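Local coordinates for protein thioesterase (Streptomyces sp. WAC02707, PDB 6VAP) that probably hydrolyses thioesters of stalled or wrongly loaded acyl chains, as a type II thioesterase of the borrelidin biosynthetic cluster, at residues L122-P127 / H232-E237; P129-T134 / T208-R213; A198-D203 / F223-F228. All coordinates share one frame; numbering follows the deposited sequence.

Interaction 1: L122-P127 / H232-E237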
# COMPACT_ATOMS: atom_id res chain seq x y z
N LEU A 122 5.64 0.29 -6.02
CA LEU A 122 6.05 -0.96 -5.38
C LEU A 122 4.81 -1.60 -4.75
O LEU A 122 4.09 -0.97 -3.97
CB LEU A 122 7.12 -0.72 -4.32
CG LEU A 122 8.44 -0.22 -4.90
CD1 LEU A 122 8.77 1.20 -4.41
CD2 LEU A 122 9.55 -1.16 -4.50
N VAL A 123 4.53 -2.83 -5.15
CA VAL A 123 3.32 -3.53 -4.74
C VAL A 123 3.70 -4.89 -4.18
O VAL A 123 4.43 -5.66 -4.81
CB VAL A 123 2.33 -3.70 -5.91
CG1 VAL A 123 1.64 -2.34 -6.20
CG2 VAL A 123 3.07 -4.15 -7.11
N SER A 124 3.25 -5.18 -2.98
CA SER A 124 3.68 -6.34 -2.23
C SER A 124 2.46 -7.19 -1.92
O SER A 124 1.46 -6.66 -1.44
CB SER A 124 4.34 -5.88 -0.91
OG SER A 124 4.33 -6.91 0.04
N ALA A 125 2.58 -8.49 -2.15
CA ALA A 125 1.64 -9.51 -1.72
C ALA A 125 0.22 -9.18 -2.17
O ALA A 125 -0.70 -9.06 -1.38
CB ALA A 125 1.72 -9.69 -0.20
N ARG A 126 0.05 -9.02 -3.46
CA ARG A 126 -1.29 -8.71 -3.97
C ARG A 126 -1.40 -9.07 -5.45
O ARG A 126 -0.47 -8.81 -6.22
CB ARG A 126 -1.59 -7.24 -3.79
CG ARG A 126 -2.98 -6.83 -4.11
CD ARG A 126 -3.99 -7.29 -3.10
NE ARG A 126 -5.25 -6.55 -3.20
CZ ARG A 126 -6.42 -6.97 -2.76
NH1 ARG A 126 -6.50 -8.10 -2.10
NH2 ARG A 126 -7.50 -6.24 -2.99
N PRO A 127 -2.47 -9.76 -5.87
CA PRO A 127 -2.63 -10.03 -7.30
C PRO A 127 -2.73 -8.72 -8.06
O PRO A 127 -3.16 -7.69 -7.53
CB PRO A 127 -3.94 -10.84 -7.37
CG PRO A 127 -4.16 -11.33 -6.02
CD PRO A 127 -3.62 -10.25 -5.10
N HIS A 232 2.22 -14.38 3.15
CA HIS A 232 1.60 -13.09 2.87
C HIS A 232 2.31 -11.95 3.58
O HIS A 232 2.31 -10.82 3.09
CB HIS A 232 0.13 -13.10 3.30
CG HIS A 232 -0.68 -12.01 2.68
ND1 HIS A 232 -0.96 -11.95 1.33
CD2 HIS A 232 -1.28 -10.93 3.24
CE1 HIS A 232 -1.72 -10.89 1.09
NE2 HIS A 232 -1.91 -10.25 2.23
N PHE A 233 2.89 -12.21 4.75
CA PHE A 233 3.70 -11.23 5.48
C PHE A 233 5.19 -11.59 5.50
O PHE A 233 5.89 -11.44 6.52
CB PHE A 233 3.14 -11.05 6.88
CG PHE A 233 1.88 -10.19 6.89
CD1 PHE A 233 0.66 -10.74 6.60
CD2 PHE A 233 1.96 -8.84 7.16
CE1 PHE A 233 -0.50 -9.96 6.61
CE2 PHE A 233 0.82 -8.05 7.17
CZ PHE A 233 -0.42 -8.62 6.90
N TYR A 234 5.65 -12.12 4.36
CA TYR A 234 7.09 -12.29 4.15
C TYR A 234 7.87 -11.04 4.53
O TYR A 234 9.01 -11.13 5.00
CB TYR A 234 7.36 -12.64 2.68
CG TYR A 234 7.22 -11.40 1.83
CD1 TYR A 234 5.99 -10.94 1.45
CD2 TYR A 234 8.35 -10.67 1.45
CE1 TYR A 234 5.86 -9.76 0.69
CE2 TYR A 234 8.23 -9.50 0.72
CZ TYR A 234 6.99 -9.06 0.36
OH TYR A 234 6.88 -7.92 -0.37
N LEU A 235 7.32 -9.87 4.33
CA LEU A 235 8.12 -8.66 4.42
C LEU A 235 8.62 -8.38 5.83
O LEU A 235 9.58 -7.61 6.00
CB LEU A 235 7.29 -7.46 3.89
CG LEU A 235 6.23 -6.87 4.81
CD1 LEU A 235 5.63 -5.61 4.08
CD2 LEU A 235 5.12 -7.81 5.13
N LEU A 236 7.99 -8.97 6.84
CA LEU A 236 8.49 -8.79 8.20
C LEU A 236 9.84 -9.48 8.38
O LEU A 236 10.68 -9.02 9.16
CB LEU A 236 7.50 -9.34 9.21
CG LEU A 236 6.07 -8.77 9.06
CD1 LEU A 236 5.17 -9.28 10.18
CD2 LEU A 236 6.08 -7.25 9.09
N GLU A 237 10.08 -10.56 7.65
CA GLU A 237 11.32 -11.32 7.69
C GLU A 237 12.34 -10.77 6.72
O GLU A 237 13.51 -11.12 6.84
CB GLU A 237 11.07 -12.81 7.35
CG GLU A 237 12.17 -13.76 7.82
CD GLU A 237 12.42 -14.93 6.87
OE1 GLU A 237 13.01 -15.94 7.30
OE2 GLU A 237 12.04 -14.83 5.69
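This is a buried contact between the C-terminal end of strand 120-124 and the loop that follows strand 223-228. It is made by S124 and A125 on one side and by H232 and Y234 on the other. The S124 hydroxyl and the Y234 phenol meet tip to tip, OG to OH at 2.8 Å, in a hydrogen bond. OG lies anti to the backbone N (chi1 158°) and reaches the phenol at the ring edge, near its plane. S124 OG also bonds H97 ND1, so this hydroxyl links two partners. H232 belongs to what is probably the Ser-His-Asp triad of an alpha/beta-hydrolase fold: its NE2 bonds S98 OG and its ND1 bonds D204 OD2. A125 CB sits over one face of this imidazole, 4.1 Å from the ring centroid, in a CH-pi contact. The histidine swings its ring there with CG anti to the backbone N (chi1 -162°). A125 O approaches H232 CE1 at 3.2 Å; it is buried here and has no hydrogen-bond partner. The same methyl, A125 CB, also touches the Y234 ring edge, 4.2 Å from CE1. The Y234 ring also stacks with F228.

Interaction 2: P129-T134 / T208-R213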
# COMPACT_ATOMS: atom_id res chain seq x y z
N PRO A 129 -4.34 -5.90 -10.35
CA PRO A 129 -5.74 -5.45 -10.34
C PRO A 129 -6.61 -6.19 -11.34
O PRO A 129 -7.78 -6.47 -11.04
CB PRO A 129 -5.65 -3.96 -10.69
CG PRO A 129 -4.27 -3.56 -10.24
CD PRO A 129 -3.39 -4.77 -10.43
N SER A 130 -6.06 -6.55 -12.50
CA SER A 130 -6.77 -7.36 -13.49
C SER A 130 -6.91 -8.82 -13.08
O SER A 130 -7.59 -9.59 -13.77
CB SER A 130 -6.05 -7.25 -14.83
OG SER A 130 -4.75 -7.87 -14.78
N ARG A 131 -6.29 -9.25 -11.99
CA ARG A 131 -6.42 -10.62 -11.51
C ARG A 131 -7.02 -10.68 -10.11
O ARG A 131 -6.88 -11.70 -9.42
CB ARG A 131 -5.07 -11.32 -11.56
CG ARG A 131 -4.53 -11.57 -12.95
CD ARG A 131 -5.48 -12.43 -13.78
NE ARG A 131 -5.96 -13.59 -13.04
CZ ARG A 131 -5.36 -14.78 -13.01
NH1 ARG A 131 -4.25 -14.97 -13.71
NH2 ARG A 131 -5.88 -15.76 -12.29
N GLN A 132 -7.70 -9.62 -9.68
CA GLN A 132 -8.45 -9.63 -8.44
C GLN A 132 -9.29 -10.90 -8.31
O GLN A 132 -10.07 -11.24 -9.20
CB GLN A 132 -9.37 -8.39 -8.37
CG GLN A 132 -10.44 -8.41 -7.32
CD GLN A 132 -9.87 -8.10 -5.94
OE1 GLN A 132 -8.73 -7.68 -5.83
NE2 GLN A 132 -10.68 -8.28 -4.90
N ARG A 133 -9.16 -11.57 -7.16
CA ARG A 133 -9.94 -12.77 -6.87
C ARG A 133 -11.35 -12.38 -6.44
O ARG A 133 -11.53 -11.66 -5.45
CB ARG A 133 -9.27 -13.59 -5.76
CG ARG A 133 -7.89 -14.08 -6.10
CD ARG A 133 -7.47 -15.23 -5.20
NE ARG A 133 -6.12 -15.69 -5.50
CZ ARG A 133 -5.46 -16.58 -4.79
NH1 ARG A 133 -6.04 -17.14 -3.74
NH2 ARG A 133 -4.24 -16.88 -5.14
N THR A 134 -12.35 -12.87 -7.15
CA THR A 134 -13.74 -12.62 -6.82
C THR A 134 -14.22 -13.61 -5.77
O THR A 134 -13.71 -14.73 -5.66
CB THR A 134 -14.61 -12.74 -8.07
OG1 THR A 134 -14.53 -14.07 -8.61
CG2 THR A 134 -14.17 -11.74 -9.14
N THR A 208 -0.78 -16.08 -6.45
CA THR A 208 -0.03 -17.00 -7.28
C THR A 208 1.05 -16.26 -8.05
O THR A 208 0.94 -15.05 -8.24
CB THR A 208 -0.95 -17.71 -8.25
OG1 THR A 208 -1.50 -16.77 -9.18
CG2 THR A 208 -2.09 -18.43 -7.51
N PRO A 209 2.09 -16.98 -8.52
CA PRO A 209 3.12 -16.33 -9.35
C PRO A 209 2.54 -15.60 -10.55
O PRO A 209 2.98 -14.49 -10.86
CB PRO A 209 4.02 -17.50 -9.78
CG PRO A 209 3.80 -18.55 -8.77
CD PRO A 209 2.38 -18.41 -8.27
N VAL A 210 1.57 -16.19 -11.24
CA VAL A 210 0.99 -15.53 -12.39
C VAL A 210 0.24 -14.28 -11.95
O VAL A 210 0.27 -13.25 -12.63
CB VAL A 210 0.09 -16.50 -13.17
CG1 VAL A 210 -0.84 -15.75 -14.12
CG2 VAL A 210 0.91 -17.51 -13.91
N GLU A 211 -0.44 -14.34 -10.81
CA GLU A 211 -1.18 -13.18 -10.32
C GLU A 211 -0.25 -12.02 -10.04
O GLU A 211 -0.56 -10.85 -10.35
CB GLU A 211 -1.98 -13.55 -9.06
CG GLU A 211 -3.24 -14.31 -9.37
CD GLU A 211 -3.92 -14.84 -8.12
OE1 GLU A 211 -3.24 -15.04 -7.10
OE2 GLU A 211 -5.14 -15.04 -8.15
N ALA A 212 0.95 -12.34 -9.52
CA ALA A 212 1.91 -11.30 -9.23
C ALA A 212 2.55 -10.80 -10.51
O ALA A 212 2.70 -9.61 -10.71
CB ALA A 212 2.98 -11.80 -8.26
N ARG A 213 2.94 -11.71 -11.39
CA ARG A 213 3.56 -11.32 -12.65
C ARG A 213 2.60 -10.47 -13.48
O ARG A 213 3.04 -9.66 -14.29
CB ARG A 213 4.02 -12.59 -13.41
CG ARG A 213 4.60 -12.35 -14.79
CD ARG A 213 6.00 -11.78 -14.70
NE ARG A 213 6.92 -12.67 -14.00
CZ ARG A 213 8.24 -12.47 -13.91
NH1 ARG A 213 8.79 -11.40 -14.48
NH2 ARG A 213 9.00 -13.33 -13.24
O HOH W 1 -7.06 -14.20 -9.73
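E211 is the hub of this surface contact, where the loop 129-134 meets the first turn of helix 209-213. The tight part is a side-on salt bridge with R133. R133 NE donates to E211 OE2 at 2.9 Å, and R133 NH2 donates to E211 OE1 at the same distance. Both oxygens use their syn lone pairs and lie close to the guanidinium plane. The two planes are still turned 36° from each other. R133 runs extended from CG to NE, which carries its guanidinium to the carboxylate; its NH1 bonds P205 O.

E211 is also tied to its own helix. T208 N donates to E211 OE1 at 2.7 Å, nearly straight at 172°, from above the carboxylate plane. E211 N donates back to T208 OG1 at 3.1 Å. This reciprocal pair is a capping box, with T208 as N-cap.

The looser side belongs to R131, an exposed residue. Its chain bends at chi2 and chi3, so that E211 CG lies over one guanidinium face. V210 CG1 is at the guanidinium edge, 3.5 Å from R131 NH1. No N-H of R131 points at the carboxylate. A water joins them instead: it donates to R131 O and, at 2.6 Å, to E211 OE2, and accepts a weak bond from R131 NH2.

OE1 thus accepts from two N-H groups and OE2 from one N-H and a water. R133, the nearby charge of R131 and the helix N terminus would probably help keep this carboxylate ionised and lower its pKa.

Interaction 3: A198-D203 / F223-F228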
# COMPACT_ATOMS: atom_id res chain seq x y z
N ALA A 198 7.08 -5.57 -8.24
CA ALA A 198 6.19 -6.41 -7.47
C ALA A 198 7.02 -7.27 -6.54
O ALA A 198 8.12 -7.71 -6.88
CB ALA A 198 5.38 -7.27 -8.42
N LEU A 199 6.48 -7.52 -5.35
CA LEU A 199 7.17 -8.28 -4.31
C LEU A 199 6.18 -9.28 -3.72
O LEU A 199 5.06 -8.90 -3.36
CB LEU A 199 7.71 -7.36 -3.22
CG LEU A 199 8.41 -6.10 -3.72
CD1 LEU A 199 8.61 -5.17 -2.55
CD2 LEU A 199 9.75 -6.39 -4.38
N THR A 200 6.58 -10.55 -3.66
CA THR A 200 5.64 -11.58 -3.25
C THR A 200 6.38 -12.66 -2.46
O THR A 200 7.59 -12.81 -2.57
CB THR A 200 4.91 -12.15 -4.49
OG1 THR A 200 3.79 -12.95 -4.06
CG2 THR A 200 5.86 -12.97 -5.36
N GLY A 201 5.64 -13.38 -1.64
CA GLY A 201 6.17 -14.54 -0.96
C GLY A 201 5.92 -15.80 -1.76
O GLY A 201 4.93 -15.93 -2.45
N ASP A 202 6.84 -16.75 -1.67
CA ASP A 202 6.75 -17.98 -2.45
C ASP A 202 5.77 -18.99 -1.87
O ASP A 202 5.53 -20.03 -2.49
CB ASP A 202 8.14 -18.62 -2.60
CG ASP A 202 8.73 -19.08 -1.27
OD1 ASP A 202 8.14 -18.83 -0.20
OD2 ASP A 202 9.82 -19.66 -1.30
N ASP A 203 5.19 -18.70 -0.70
CA ASP A 203 4.27 -19.61 -0.03
C ASP A 203 3.03 -18.87 0.44
O ASP A 203 2.62 -18.91 1.59
CB ASP A 203 4.93 -20.30 1.16
CG ASP A 203 4.14 -21.57 1.63
OD1 ASP A 203 3.23 -22.02 0.92
OD2 ASP A 203 4.41 -22.09 2.72
N PHE A 223 9.22 -3.43 -15.62
CA PHE A 223 8.61 -4.27 -14.60
C PHE A 223 9.64 -5.22 -14.00
O PHE A 223 10.47 -5.81 -14.71
CB PHE A 223 7.45 -5.07 -15.16
CG PHE A 223 6.85 -6.02 -14.15
CD1 PHE A 223 6.02 -5.57 -13.17
CD2 PHE A 223 7.15 -7.37 -14.18
CE1 PHE A 223 5.48 -6.45 -12.17
CE2 PHE A 223 6.64 -8.25 -13.22
CZ PHE A 223 5.80 -7.79 -12.24
N THR A 224 9.59 -5.38 -12.69
CA THR A 224 10.47 -6.32 -12.01
C THR A 224 9.64 -7.02 -10.95
O THR A 224 8.76 -6.42 -10.33
CB THR A 224 11.71 -5.63 -11.40
OG1 THR A 224 11.30 -4.56 -10.54
CG2 THR A 224 12.61 -5.07 -12.50
N LEU A 225 9.89 -8.31 -10.77
CA LEU A 225 9.20 -9.11 -9.77
C LEU A 225 10.25 -9.82 -8.93
O LEU A 225 11.12 -10.50 -9.48
CB LEU A 225 8.29 -10.13 -10.40
CG LEU A 225 7.66 -11.16 -9.47
CD1 LEU A 225 6.79 -10.51 -8.42
CD2 LEU A 225 6.86 -12.18 -10.28
N ASP A 226 10.16 -9.66 -7.61
CA ASP A 226 11.08 -10.30 -6.67
C ASP A 226 10.27 -11.19 -5.75
O ASP A 226 9.25 -10.74 -5.20
CB ASP A 226 11.86 -9.28 -5.82
CG ASP A 226 13.14 -8.82 -6.49
OD1 ASP A 226 13.98 -9.68 -6.84
OD2 ASP A 226 13.33 -7.59 -6.63
N THR A 227 10.69 -12.44 -5.59
CA THR A 227 10.03 -13.42 -4.75
C THR A 227 10.88 -13.66 -3.51
O THR A 227 12.11 -13.72 -3.59
CB THR A 227 9.81 -14.74 -5.52
OG1 THR A 227 9.14 -14.43 -6.76
CG2 THR A 227 9.05 -15.70 -4.71
N PHE A 228 10.21 -13.84 -2.39
CA PHE A 228 10.86 -14.04 -1.10
C PHE A 228 10.35 -15.32 -0.43
O PHE A 228 9.19 -15.72 -0.61
CB PHE A 228 10.61 -12.85 -0.19
CG PHE A 228 11.04 -11.54 -0.78
CD1 PHE A 228 10.23 -10.90 -1.71
CD2 PHE A 228 12.27 -10.94 -0.41
CE1 PHE A 228 10.65 -9.66 -2.29
CE2 PHE A 228 12.64 -9.74 -0.91
CZ PHE A 228 11.82 -9.09 -1.89
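Five backbone hydrogen bonds join strand 198-201 and the residue after it to strand 223-228. They zigzag in the parallel manner. A198 gives its N-H to T224 O at 2.8 Å and takes that of D226 on its own O. T200 does the same with D226 O and F228 N. D202 N closes the series on F228 O, also at 2.8 Å. The first bond is nearly straight, at 168°, while the last is more bent, at 149°. CA-H...O contacts lie between them, among them L199 CA to D226 O at 3.3 Å.

On one face of the sheet, A198 CB fits between L225 CD1, at 3.5 Å, and F223 CE1, at 3.8 Å. L225 CG is anti to the backbone N (chi1 172°), and CD1 turns back over A198. T200 CG2 comes next, 4.0 Å from L225 CD1 and beside the T227 hydroxyl, OG1.

These are the two strands of a beta-alpha-beta unit at one end of the alpha/beta-hydrolase sheet, with helix 209-213 on the connection. A212 and R213 of that helix pack on L225. Within this chain, strand 223-228 is the edge strand.

The other face carries L199, D226 and F228. L199 and F228 lie side by side, pointing the same way, with L199 CB 3.8 Å from F228 CE1. T200 O is at the edge of the F228 ring, near its plane. Further out, H238 meets the F228 ring edge-to-face and I245 of helix 239-250 touches it. D226 OD2 bonds H197 NE2, and at the strand end D202 OD1 bonds G230 N.

In the fold
From the N terminus, strand 120-124 comes first and opens the long loop closed by interaction 1, whose return is 232-237. Interactions 2 and 3 both nest inside that loop. The loop 129-134 follows, then strand 196-201, helix 209-213 and strand 223-228. Interaction 2 closes on the helix before interaction 3 closes on the last strand, so these two cross. Interaction 3 shares the sheet with interaction 1: A125 N and V123 O probably bond with L199 O and N. Helix 209-213 lies against both, with P127 touching E211, and A212 and R213 touching L225 and F223.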